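Local coordinates for fiber protein (Human adenovirus 21, PDB 3L88), which forms the trimeric knob of the adenovirus fiber, a capsid protein that attaches the virion to host cells, with CD46 as a receptor, at residues Asn10-Gly15 against Ile91-Lys96; Cys22-Asn27 against Ala68-Arg73; Val50-Val55 against Ala184-Ser189; Thr124-Asn129 against Asn155-Ser160; Gly133-Met138 against Leu148-Met153. One frame throughout, in Å; residues are numbered along the deposited sequence.

Interaction 1: residues Asn10-Gly15 against Ile91-Lys96; sequences NTLWTG and IPLKNK
The carbonyl oxygen of Lys94 is gripped from strand 11-13. Trp13 N donates to Lys94 O at 2.9 Å with an N-H...O angle of 162°. Leu12 CA turns its hydrogen to the same oxygen, with Leu12 CA 3.5 Å from Lys94 O. In return, Lys94 N bonds to Trp13 O at 3.0 Å. Trp13 and Lys94 thus form an antiparallel hydrogen-bonded pair. Farther along, the pairing slackens. Lys96 N reaches Thr11 O only through a weak bond of 3.4 Å.

The Trp13 indole spreads between residues of both segments. Its CG sits between the backbone N and the carbonyl carbon (chi1 72°). Lys96 CB lies over one face, toward the rim, and Thr11 CG2 covers the same face. Lys96 CG continues to the six-membered ring, 3.7 Å from Trp13 CZ2. Gly15 CA lies over the opposite face, again near the rim.

Leucines meet on the other side of the pairing. Leu12 and Leu93 cross at about a right angle, with Leu12 CD2 3.8 Å from Leu93 CD1. The second branch of Leu93 meets a methyl, with Leu93 CD2 3.7 Å from Thr14 CG2.

Thr14 OG1 accepts a hydrogen bond from Leu37 N of the neighbouring strand. At the other end, Lys96 packs on Gly44 of the second subunit, and Thr11 OG1 is weakly bonded to Gly44 N there. Strand 94-95 is an outermost strand of the five-stranded antiparallel sheet, one of the two sheets of the knob's beta-sandwich.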
# COMPACT_ATOMS: atom_id res chain seq x y z
N ASN C 10 -6.53 19.72 3.97
CA ASN C 10 -6.58 18.26 4.07
C ASN C 10 -5.21 17.60 4.22
O ASN C 10 -5.10 16.37 4.15
CB ASN C 10 -7.28 17.65 2.85
CG ASN C 10 -8.55 18.38 2.48
OD1 ASN C 10 -8.64 18.98 1.41
ND2 ASN C 10 -9.54 18.34 3.37
N THR C 11 -4.17 18.40 4.40
CA THR C 11 -2.81 17.87 4.37
C THR C 11 -2.00 18.39 5.55
O THR C 11 -1.92 19.59 5.78
CB THR C 11 -2.09 18.20 3.04
OG1 THR C 11 -2.87 17.72 1.93
CG2 THR C 11 -0.73 17.55 2.99
N LEU C 12 -1.42 17.46 6.31
CA LEU C 12 -0.45 17.80 7.35
C LEU C 12 0.87 17.11 7.03
O LEU C 12 0.91 15.90 6.85
CB LEU C 12 -0.96 17.35 8.72
CG LEU C 12 -0.12 17.76 9.93
CD1 LEU C 12 -0.22 19.26 10.17
CD2 LEU C 12 -0.56 16.98 11.16
N TRP C 13 1.94 17.90 6.92
CA TRP C 13 3.20 17.37 6.39
C TRP C 13 4.45 18.11 6.84
O TRP C 13 4.38 19.13 7.52
CB TRP C 13 3.15 17.28 4.87
CG TRP C 13 3.21 18.61 4.17
CD1 TRP C 13 3.22 19.85 4.75
CD2 TRP C 13 3.24 18.83 2.76
NE1 TRP C 13 3.27 20.82 3.79
CE2 TRP C 13 3.28 20.23 2.55
CE3 TRP C 13 3.23 17.99 1.64
CZ2 TRP C 13 3.33 20.79 1.28
CZ3 TRP C 13 3.28 18.56 0.38
CH2 TRP C 13 3.33 19.95 0.21
N THR C 14 5.60 17.56 6.46
CA THR C 14 6.90 18.12 6.82
C THR C 14 7.31 19.19 5.81
O THR C 14 8.37 19.81 5.96
CB THR C 14 7.98 17.04 6.82
OG1 THR C 14 7.94 16.32 5.58
CG2 THR C 14 7.76 16.07 7.96
N GLY C 15 6.50 19.37 4.78
CA GLY C 15 6.92 20.13 3.61
C GLY C 15 7.74 19.26 2.69
O GLY C 15 8.21 18.20 3.09
N ILE C 91 11.09 19.56 14.11
CA ILE C 91 10.40 20.65 13.43
C ILE C 91 8.92 20.32 13.28
O ILE C 91 8.57 19.25 12.77
CB ILE C 91 11.03 20.94 12.04
CG1 ILE C 91 12.48 21.40 12.20
CG2 ILE C 91 10.21 21.99 11.29
CD1 ILE C 91 13.15 21.82 10.92
N PRO C 92 8.04 21.23 13.74
CA PRO C 92 6.60 21.00 13.76
C PRO C 92 6.05 20.77 12.36
O PRO C 92 6.53 21.37 11.40
CB PRO C 92 6.04 22.31 14.34
CG PRO C 92 7.18 22.94 15.05
CD PRO C 92 8.40 22.55 14.28
N LEU C 93 5.05 19.90 12.24
CA LEU C 93 4.33 19.72 10.99
C LEU C 93 3.51 20.96 10.67
O LEU C 93 3.28 21.80 11.53
CB LEU C 93 3.42 18.49 11.07
CG LEU C 93 4.09 17.17 11.46
CD1 LEU C 93 3.06 16.06 11.59
CD2 LEU C 93 5.14 16.80 10.43
N LYS C 94 3.07 21.07 9.42
CA LYS C 94 2.27 22.21 8.99
C LYS C 94 1.31 21.80 7.87
O LYS C 94 1.48 20.76 7.24
CB LYS C 94 3.19 23.33 8.51
CG LYS C 94 3.97 22.99 7.25
CD LYS C 94 5.21 23.85 7.11
CE LYS C 94 5.90 23.57 5.79
NZ LYS C 94 7.27 24.13 5.78
N ASN C 95 0.31 22.64 7.63
CA ASN C 95 -0.64 22.43 6.55
C ASN C 95 -0.07 22.81 5.19
O ASN C 95 0.88 23.60 5.11
CB ASN C 95 -1.93 23.21 6.81
CG ASN C 95 -2.66 22.74 8.06
OD1 ASN C 95 -2.83 21.54 8.28
ND2 ASN C 95 -3.11 23.68 8.87
N LYS C 96 -0.64 22.26 4.13
CA LYS C 96 -0.14 22.51 2.79
C LYS C 96 -0.48 23.91 2.32
O LYS C 96 0.30 24.56 1.63
CB LYS C 96 -0.68 21.46 1.80
CG LYS C 96 -0.16 21.61 0.38
CD LYS C 96 -0.62 20.45 -0.49
CE LYS C 96 -0.71 20.85 -1.95
NZ LYS C 96 0.62 21.17 -2.54

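Interaction 2: residues Cys22-Asn27 against Ala68-Arg73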
# COMPACT_ATOMS: atom_id res chain seq x y z
N CYS C 22 14.97 15.96 11.95
CA CYS C 22 14.79 14.92 12.96
C CYS C 22 16.12 14.38 13.48
O CYS C 22 17.18 14.71 12.95
CB CYS C 22 13.95 13.77 12.41
SG CYS C 22 14.84 12.73 11.23
N GLN C 23 16.05 13.53 14.51
CA GLN C 23 17.25 13.02 15.16
C GLN C 23 17.24 11.50 15.30
O GLN C 23 16.56 10.94 16.15
CB GLN C 23 17.46 13.68 16.52
CG GLN C 23 17.68 15.18 16.43
CD GLN C 23 18.18 15.77 17.73
OE1 GLN C 23 17.78 15.34 18.81
NE2 GLN C 23 19.05 16.76 17.63
N ILE C 24 18.03 10.84 14.46
CA ILE C 24 18.12 9.39 14.45
C ILE C 24 18.95 8.87 15.62
O ILE C 24 18.52 7.96 16.34
CB ILE C 24 18.73 8.89 13.12
CG1 ILE C 24 17.77 9.16 11.97
CG2 ILE C 24 19.11 7.41 13.22
CD1 ILE C 24 18.42 9.14 10.60
N VAL C 25 20.12 9.45 15.82
CA VAL C 25 20.97 9.10 16.96
C VAL C 25 20.57 9.91 18.18
O VAL C 25 20.80 11.11 18.24
CB VAL C 25 22.46 9.34 16.65
CG1 VAL C 25 23.31 9.13 17.90
CG2 VAL C 25 22.92 8.42 15.53
N GLU C 26 19.99 9.23 19.17
CA GLU C 26 19.39 9.89 20.32
C GLU C 26 20.16 11.12 20.81
O GLU C 26 19.61 12.20 20.92
CB GLU C 26 19.20 8.90 21.47
CG GLU C 26 17.95 9.14 22.30
CD GLU C 26 16.69 8.81 21.54
OE1 GLU C 26 16.68 7.80 20.80
OE2 GLU C 26 15.69 9.57 21.67
N ASN C 27 21.45 10.94 21.09
CA ASN C 27 22.22 11.91 21.86
C ASN C 27 23.08 12.84 21.01
O ASN C 27 24.11 13.33 21.46
CB ASN C 27 23.08 11.21 22.91
CG ASN C 27 24.37 10.64 22.34
OD1 ASN C 27 25.29 10.30 23.08
ND2 ASN C 27 24.44 10.55 21.02
N ALA C 68 20.74 -3.19 11.60
CA ALA C 68 20.63 -1.79 12.01
C ALA C 68 19.18 -1.44 12.27
O ALA C 68 18.27 -2.08 11.74
CB ALA C 68 21.22 -0.88 10.95
N THR C 69 18.96 -0.42 13.09
CA THR C 69 17.61 -0.06 13.51
C THR C 69 17.48 1.45 13.67
O THR C 69 18.31 2.09 14.31
CB THR C 69 17.21 -0.77 14.81
OG1 THR C 69 15.86 -0.44 15.15
CG2 THR C 69 18.12 -0.34 15.95
N ILE C 70 16.45 2.02 13.06
CA ILE C 70 16.21 3.45 13.17
C ILE C 70 14.81 3.67 13.70
O ILE C 70 13.85 3.12 13.17
CB ILE C 70 16.35 4.15 11.81
CG1 ILE C 70 17.81 4.14 11.36
CG2 ILE C 70 15.80 5.57 11.89
CD1 ILE C 70 18.00 4.47 9.89
N GLN C 71 14.69 4.49 14.74
CA GLN C 71 13.41 4.71 15.40
C GLN C 71 13.13 6.20 15.57
O GLN C 71 13.92 6.92 16.18
CB GLN C 71 13.39 4.03 16.77
CG GLN C 71 11.99 3.79 17.33
CD GLN C 71 12.01 3.26 18.76
OE1 GLN C 71 12.27 4.00 19.71
NE2 GLN C 71 11.71 1.97 18.91
N LEU C 72 12.01 6.65 15.02
CA LEU C 72 11.56 8.02 15.22
C LEU C 72 10.22 8.03 15.96
O LEU C 72 9.23 7.50 15.46
CB LEU C 72 11.44 8.75 13.88
CG LEU C 72 12.68 8.76 12.99
CD1 LEU C 72 12.41 9.48 11.67
CD2 LEU C 72 13.85 9.39 13.72
N ARG C 73 10.21 8.62 17.15
CA ARG C 73 8.98 8.75 17.94
C ARG C 73 8.42 10.16 17.85
O ARG C 73 9.10 11.13 18.18
CB ARG C 73 9.24 8.40 19.41
CG ARG C 73 9.56 6.93 19.65
CD ARG C 73 9.89 6.68 21.11
NE ARG C 73 10.94 7.57 21.58
CZ ARG C 73 12.24 7.36 21.39
NH1 ARG C 73 12.66 6.28 20.75
NH2 ARG C 73 13.13 8.24 21.85
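Ile24 and Ile70 form the close-packed part of this contact. Their side chains cross obliquely, and Ile24 CG2 lies 4.0 Å from Ile70 CG1. Leu72 fills in beside them. Its CD1 meets sulfur, with Leu72 CD1 4.1 Å from Cys22 SG. Its other branch reaches the main chain, with Leu72 CD2 4.0 Å from Gln23 O. Leu52 and Leu35 of the facing sheet touch this apolar group. Trp171 of the adjacent strand covers Ile70.

The outer side is polar and looser. Exposed Glu26 bends at chi2 (70°) and meets Arg73 at about a right angle. The salt bridge uses a single oxygen, with Glu26 OE2 2.9 Å from Arg73 NH2. OE2 lies at the edge of the guanidinium, near its plane, and the two flat groups are 22° apart. The bond is nevertheless weak, since its N-H...O angle is only 127°. Asn88 links the two segments more firmly by bonding to Gln23 O and to Arg73 N.

The loop before strand 33-42 thus packs against strand 67-76, an outermost strand of the four-stranded sheet. Apolar side chains pointing inward between two sheets, with charged ones outside, are characteristic of a beta-sandwich.

Interaction 3: residues Val50-Val55 against Ala184-Ser189; sequences VSLVGV and ATLTTS
Thr188 grips Leu52 twice. Thr188 N donates to Leu52 O at 2.9 Å. The other bond uses the side chain: Leu52 N donates to Thr188 OG1 at 2.8 Å. The hydroxyl can reach it because OG1 sits between the backbone N and the carbonyl carbon of Thr188 (chi1 68°). It also lies against the leucine side chain, with Thr188 OG1 3.5 Å from Leu52 CB.

Two residues on, Gly54 N donates to Leu186 O at 2.7 Å, and this bond is nearly straight (168°). Both carbonyl oxygens, of Leu52 and Leu186, also receive CA-H...O contacts. Thr187 CA is 3.2 Å from Leu52 O, and Val53 CA is 3.3 Å from Leu186 O. The two segments run nearly antiparallel, but only one bridge joins their backbones, at Val53 and Thr187.

Other groups find partners outside. The Asn60 amide accepts from Leu186 N through OD1 and donates weakly to Gly54 O through ND2. Val53 pairs with Lys34 of the next strand. Ser189 OG bonds to Tyr136 N in the other sheet.

Apolar contacts are few. Val53 CG1 is 3.9 Å from Thr185 CG2, and Leu52 CD2 is 4.3 Å from Leu186 CD2. In this largely buried place Thr188 OG1 stands in for a main-chain acceptor. Leu52 N, Leu52 O and Gly54 N thus each have a partner, although only one bridge forms.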
# COMPACT_ATOMS: atom_id res chain seq x y z
N VAL C 50 5.67 8.15 3.94
CA VAL C 50 6.85 8.39 4.76
C VAL C 50 8.13 7.88 4.09
O VAL C 50 8.18 6.75 3.61
CB VAL C 50 6.70 7.77 6.17
CG1 VAL C 50 6.71 6.25 6.10
CG2 VAL C 50 7.79 8.27 7.10
N SER C 51 9.15 8.73 4.07
CA SER C 51 10.49 8.32 3.63
C SER C 51 11.58 9.10 4.37
O SER C 51 11.36 10.23 4.80
CB SER C 51 10.64 8.49 2.12
OG SER C 51 10.69 9.86 1.75
N LEU C 52 12.76 8.50 4.46
CA LEU C 52 13.84 9.05 5.27
C LEU C 52 15.15 9.18 4.48
O LEU C 52 15.54 8.27 3.76
CB LEU C 52 14.05 8.18 6.51
CG LEU C 52 15.11 8.60 7.53
CD1 LEU C 52 14.75 9.91 8.23
CD2 LEU C 52 15.31 7.48 8.55
N VAL C 53 15.82 10.31 4.64
CA VAL C 53 17.17 10.49 4.11
C VAL C 53 18.16 10.85 5.22
O VAL C 53 17.91 11.77 6.00
CB VAL C 53 17.20 11.60 3.04
CG1 VAL C 53 18.61 11.78 2.49
CG2 VAL C 53 16.22 11.28 1.92
N GLY C 54 19.28 10.13 5.28
CA GLY C 54 20.29 10.35 6.31
C GLY C 54 21.20 11.52 5.99
O GLY C 54 21.52 11.77 4.83
N VAL C 55 21.63 12.24 7.02
CA VAL C 55 22.45 13.44 6.82
C VAL C 55 23.87 13.30 7.38
O VAL C 55 24.85 13.55 6.68
CB VAL C 55 21.79 14.69 7.43
CG1 VAL C 55 22.75 15.87 7.37
CG2 VAL C 55 20.50 15.02 6.69
N ALA C 184 27.65 6.02 2.75
CA ALA C 184 26.79 6.30 1.61
C ALA C 184 25.45 6.85 2.11
O ALA C 184 24.99 6.48 3.19
CB ALA C 184 26.57 5.03 0.80
N THR C 185 24.85 7.74 1.33
CA THR C 185 23.59 8.37 1.74
C THR C 185 22.51 7.33 2.01
O THR C 185 22.09 6.61 1.10
CB THR C 185 23.09 9.37 0.69
OG1 THR C 185 24.11 10.33 0.41
CG2 THR C 185 21.85 10.09 1.20
N LEU C 186 22.08 7.26 3.26
CA LEU C 186 20.97 6.41 3.65
C LEU C 186 19.65 6.98 3.14
O LEU C 186 19.33 8.14 3.40
CB LEU C 186 20.92 6.27 5.17
CG LEU C 186 19.84 5.35 5.75
CD1 LEU C 186 20.36 4.64 6.99
CD2 LEU C 186 18.56 6.12 6.06
N THR C 187 18.91 6.17 2.39
CA THR C 187 17.57 6.55 1.95
C THR C 187 16.63 5.37 2.12
O THR C 187 17.01 4.22 1.89
CB THR C 187 17.56 6.97 0.46
OG1 THR C 187 17.83 5.83 -0.36
CG2 THR C 187 18.61 8.04 0.20
N THR C 188 15.40 5.65 2.53
CA THR C 188 14.35 4.63 2.56
C THR C 188 13.26 4.96 1.55
O THR C 188 12.71 6.07 1.56
CB THR C 188 13.70 4.53 3.97
OG1 THR C 188 12.96 5.72 4.25
CG2 THR C 188 14.77 4.32 5.04
N SER C 189 12.96 4.01 0.67
CA SER C 189 11.92 4.23 -0.33
C SER C 189 10.56 4.46 0.35
O SER C 189 10.29 3.92 1.42
CB SER C 189 11.84 3.06 -1.32
OG SER C 189 11.39 1.88 -0.68

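Interaction 4: residues Thr124-Asn129 against Asn155-Ser160; sequences TRDSEN and NSRTIS
Charge comes first, between Asp126 and Arg157. Asp126 OD2 lies 3.6 Å from Arg157 NH2, a long salt bridge. The oxygen stands at the edge of the guanidinium, near its plane. The two side chains meet at about a right angle, and their flat groups are 33° apart. The arginine chain bends at chi2 (75°) and again at chi3 to come back to the carboxylate. The other oxygen, Asp126 OD1, has a stronger partner outside: it forms a salt bridge with Arg143 of the third subunit.

Hydrogen bonding across the segments is sparse. Ser156 OG donates weakly to Asp126 OD2 at 3.3 Å. With OG anti to the backbone N of Ser156 (chi1 172°), the hydroxyl faces the carboxylate. It also has a weak bond with Asn121 ND2. Within the first segment, Asn129 N bonds to Asp126 O at 2.9 Å and closes the turn that carries the side chains of Asp126 and Asn129.

Van der Waals contact involves Asn129. Its amide lies over the serine methylene, with Asn129 ND2 3.4 Å from Ser156 CB. This nitrogen is held by bonds to Leu154 O and Pro119 O.

The buried Asp126 carboxylate thus has an arginine near each oxygen, one of them from another subunit. This probably stabilises its negative charge and couples the loop to the trimer interface.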
# COMPACT_ATOMS: atom_id res chain seq x y z
N THR C 124 1.28 -5.47 27.94
CA THR C 124 2.03 -5.79 26.73
C THR C 124 1.27 -6.76 25.84
O THR C 124 1.72 -7.89 25.60
CB THR C 124 3.43 -6.35 27.06
OG1 THR C 124 4.17 -6.54 25.84
CG2 THR C 124 3.31 -7.68 27.80
N ARG C 125 0.11 -6.33 25.35
CA ARG C 125 -0.69 -7.12 24.42
C ARG C 125 -1.29 -6.23 23.34
O ARG C 125 -2.51 -6.22 23.14
CB ARG C 125 -1.79 -7.87 25.17
CG ARG C 125 -1.30 -8.69 26.35
CD ARG C 125 -2.38 -8.85 27.40
NE ARG C 125 -3.67 -9.22 26.81
CZ ARG C 125 -4.73 -9.60 27.51
NH1 ARG C 125 -4.68 -9.65 28.83
NH2 ARG C 125 -5.86 -9.92 26.88
N ASP C 126 -0.44 -5.48 22.65
CA ASP C 126 -0.86 -4.32 21.88
C ASP C 126 -0.62 -4.50 20.38
O ASP C 126 -0.41 -3.53 19.66
CB ASP C 126 -0.11 -3.08 22.37
CG ASP C 126 1.35 -3.36 22.67
OD1 ASP C 126 1.73 -4.55 22.69
OD2 ASP C 126 2.12 -2.40 22.89
N SER C 127 -0.66 -5.75 19.92
CA SER C 127 -0.47 -6.05 18.51
C SER C 127 -1.27 -5.09 17.64
O SER C 127 -0.79 -4.65 16.60
CB SER C 127 -0.87 -7.49 18.21
OG SER C 127 -0.03 -8.41 18.88
N GLU C 128 -2.47 -4.75 18.10
CA GLU C 128 -3.44 -4.04 17.27
C GLU C 128 -3.06 -2.58 17.03
O GLU C 128 -3.73 -1.87 16.28
CB GLU C 128 -4.84 -4.12 17.87
CG GLU C 128 -5.52 -5.45 17.67
CD GLU C 128 -6.56 -5.73 18.73
OE1 GLU C 128 -7.52 -4.93 18.84
OE2 GLU C 128 -6.42 -6.74 19.45
N ASN C 129 -1.98 -2.14 17.68
CA ASN C 129 -1.52 -0.76 17.53
C ASN C 129 -0.47 -0.62 16.44
O ASN C 129 0.04 0.47 16.17
CB ASN C 129 -0.96 -0.23 18.85
CG ASN C 129 -2.02 -0.02 19.89
OD1 ASN C 129 -2.68 -0.96 20.32
ND2 ASN C 129 -2.19 1.23 20.32
N ASN C 155 -0.07 5.46 18.92
CA ASN C 155 -0.38 5.70 20.32
C ASN C 155 0.28 4.67 21.23
O ASN C 155 1.51 4.60 21.31
CB ASN C 155 -1.90 5.72 20.52
CG ASN C 155 -2.56 6.87 19.78
OD1 ASN C 155 -1.97 7.93 19.58
ND2 ASN C 155 -3.80 6.65 19.34
N SER C 156 -0.53 3.89 21.93
CA SER C 156 -0.02 2.80 22.77
C SER C 156 0.81 3.26 23.97
O SER C 156 0.63 2.76 25.08
CB SER C 156 0.78 1.81 21.93
OG SER C 156 1.42 0.86 22.77
N ARG C 157 1.72 4.20 23.75
CA ARG C 157 2.68 4.60 24.77
C ARG C 157 2.60 6.09 25.04
O ARG C 157 2.51 6.90 24.12
CB ARG C 157 4.10 4.23 24.33
CG ARG C 157 5.14 4.30 25.43
CD ARG C 157 5.02 3.11 26.37
NE ARG C 157 5.08 1.83 25.67
CZ ARG C 157 4.04 1.04 25.45
NH1 ARG C 157 2.83 1.39 25.88
NH2 ARG C 157 4.19 -0.11 24.80
N THR C 158 2.66 6.47 26.32
CA THR C 158 2.92 7.86 26.68
C THR C 158 4.23 8.01 27.45
O THR C 158 4.78 7.03 27.96
CB THR C 158 1.78 8.48 27.50
OG1 THR C 158 2.04 9.87 27.71
CG2 THR C 158 1.64 7.79 28.85
N ILE C 159 4.75 9.23 27.50
CA ILE C 159 5.92 9.53 28.33
C ILE C 159 5.83 10.95 28.87
O ILE C 159 6.85 11.60 29.08
CB ILE C 159 7.25 9.37 27.56
CG1 ILE C 159 7.30 10.33 26.37
CG2 ILE C 159 7.46 7.92 27.12
CD1 ILE C 159 8.70 10.53 25.82
N SER C 160 4.61 11.43 29.08
CA SER C 160 4.40 12.78 29.57
C SER C 160 2.92 13.10 29.68
O SER C 160 2.12 12.66 28.86
CB SER C 160 5.09 13.81 28.66
OG SER C 160 4.40 15.04 28.67

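Interaction 5: residues Gly133-Met138 against Leu148-Met153; sequences GICYYM and LNISIM
A beta hairpin joins strand 130-138 to strand 145-154, with Gly133 paired to Ile150 and Cys135 to Leu148. Both are antiparallel hydrogen-bonded pairs. The strands are strongly twisted, their directions 132° apart. The Leu148 end is closely tied: Leu148 N donates to Cys135 O at 2.7 Å, and Cys135 N returns a bond to Leu148 O at 3.0 Å.

One side of the hairpin is apolar. Cys135 SG lies 4.2 Å from Leu148 CB and equally far from Ile150 CG2. Beyond it, Leu148 CD1 meets Tyr137 CB at 4.1 Å. Trp171 of the next strand packs on both Cys135 and Ile150. Tyr137 OH bonds to Glu180.

The face with Ile134 and Asn149 lies at the subunit contact. Ile134 packs on Tyr136 of the third subunit, and Tyr136 packs on Ile134 of the second, so this hairpin forms part of the trimer interface.

Gly133 O is approached by several groups. Ile150 N donates to it at 2.9 Å from well above the carbonyl plane, 40° out. Ile150 CG2 also crowds it. A water donates to Gly133 O at 3.2 Å and to Asn149 OD1 at 3.0 Å, bridging the strands.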
# COMPACT_ATOMS: atom_id res chain seq x y z
N GLY C 133 5.15 -3.57 7.41
CA GLY C 133 5.35 -3.63 5.97
C GLY C 133 6.81 -3.60 5.59
O GLY C 133 7.69 -3.77 6.44
N ILE C 134 7.08 -3.38 4.31
CA ILE C 134 8.44 -3.41 3.81
C ILE C 134 8.69 -2.24 2.86
O ILE C 134 7.86 -1.95 2.00
CB ILE C 134 8.74 -4.73 3.08
CG1 ILE C 134 8.55 -5.91 4.04
CG2 ILE C 134 10.14 -4.72 2.52
CD1 ILE C 134 8.92 -7.26 3.43
N CYS C 135 9.81 -1.56 3.04
CA CYS C 135 10.35 -0.69 2.00
C CYS C 135 11.78 -1.10 1.68
O CYS C 135 12.25 -2.14 2.14
CB CYS C 135 10.28 0.78 2.42
SG CYS C 135 10.96 1.12 4.05
N TYR C 136 12.48 -0.29 0.90
CA TYR C 136 13.70 -0.76 0.26
C TYR C 136 14.83 0.26 0.26
O TYR C 136 14.59 1.47 0.20
CB TYR C 136 13.42 -1.23 -1.17
CG TYR C 136 12.41 -2.36 -1.23
CD1 TYR C 136 11.05 -2.09 -1.23
CD2 TYR C 136 12.82 -3.68 -1.22
CE1 TYR C 136 10.11 -3.11 -1.25
CE2 TYR C 136 11.89 -4.71 -1.26
CZ TYR C 136 10.55 -4.42 -1.27
OH TYR C 136 9.64 -5.45 -1.29
N TYR C 137 16.06 -0.24 0.37
CA TYR C 137 17.25 0.58 0.23
C TYR C 137 18.00 0.20 -1.04
O TYR C 137 18.22 -0.98 -1.31
CB TYR C 137 18.16 0.41 1.44
CG TYR C 137 19.51 1.08 1.28
CD1 TYR C 137 19.64 2.46 1.35
CD2 TYR C 137 20.65 0.33 1.05
CE1 TYR C 137 20.86 3.07 1.19
CE2 TYR C 137 21.89 0.93 0.89
CZ TYR C 137 21.98 2.31 0.96
OH TYR C 137 23.19 2.93 0.80
N MET C 138 18.37 1.20 -1.83
CA MET C 138 19.19 0.99 -3.03
C MET C 138 20.67 1.13 -2.69
O MET C 138 21.12 2.19 -2.30
CB MET C 138 18.82 1.99 -4.12
CG MET C 138 17.70 1.54 -5.05
SD MET C 138 17.44 2.66 -6.45
CE MET C 138 19.10 2.87 -7.05
N LEU C 148 13.81 -3.45 3.90
CA LEU C 148 13.78 -2.92 5.25
C LEU C 148 12.40 -3.14 5.87
O LEU C 148 11.39 -2.66 5.36
CB LEU C 148 14.08 -1.42 5.24
CG LEU C 148 15.44 -0.99 4.69
CD1 LEU C 148 15.48 0.52 4.56
CD2 LEU C 148 16.55 -1.49 5.60
N ASN C 149 12.37 -3.87 6.98
CA ASN C 149 11.14 -4.02 7.74
C ASN C 149 10.75 -2.69 8.36
O ASN C 149 11.52 -2.09 9.10
CB ASN C 149 11.31 -5.08 8.82
CG ASN C 149 11.83 -6.40 8.26
OD1 ASN C 149 11.19 -7.02 7.41
ND2 ASN C 149 12.99 -6.83 8.73
N ILE C 150 9.56 -2.21 8.01
CA ILE C 150 9.04 -0.98 8.59
C ILE C 150 7.82 -1.29 9.44
O ILE C 150 6.92 -2.00 9.01
CB ILE C 150 8.66 0.06 7.52
CG1 ILE C 150 7.83 1.19 8.13
CG2 ILE C 150 7.87 -0.60 6.40
CD1 ILE C 150 8.65 2.34 8.65
N SER C 151 7.81 -0.78 10.67
CA SER C 151 6.65 -0.90 11.53
C SER C 151 6.27 0.45 12.12
O SER C 151 7.12 1.22 12.55
CB SER C 151 6.89 -1.93 12.64
OG SER C 151 7.74 -1.40 13.63
N ILE C 152 4.98 0.74 12.08
CA ILE C 152 4.45 1.97 12.65
C ILE C 152 3.58 1.65 13.86
O ILE C 152 2.60 0.92 13.75
CB ILE C 152 3.60 2.71 11.61
CG1 ILE C 152 4.45 3.03 10.38
CG2 ILE C 152 3.00 3.97 12.22
CD1 ILE C 152 3.69 3.74 9.27
N MET C 153 3.97 2.16 15.03
CA MET C 153 3.16 1.99 16.23
C MET C 153 2.33 3.24 16.50
O MET C 153 2.87 4.34 16.58
CB MET C 153 4.02 1.65 17.45
CG MET C 153 3.24 0.99 18.58
SD MET C 153 3.96 1.27 20.21
CE MET C 153 5.66 0.79 19.93
O HOH W 1 8.32 -6.40 8.20

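How the interactions relate
Interactions 1 and 3 both reach the five-stranded sheet, and interactions 2 and 5 reach the four-stranded one. Interaction 2 meets interaction 3 in the core: Ile70 CD1 is 3.7 Å from Leu186 CD1, and Ile70 CG2 is 3.9 Å from Leu52 CD2. Interaction 3 also touches interaction 5, with Thr187 O 3.2 Å from Tyr137 CD1. Interaction 4 lies in the loops that flank the hairpin, before strand 130-138 and after strand 145-154; Asn129 O and Met153 CG are 4.0 Å apart. Interaction 1 touches none of the others; its nearest atoms are about 6 Å from interaction 2. A glycerol, probably from crystallisation, lies beside it. Interactions 1, 3, 4 and 5 touch neighbouring subunits, whereas interaction 2 does not.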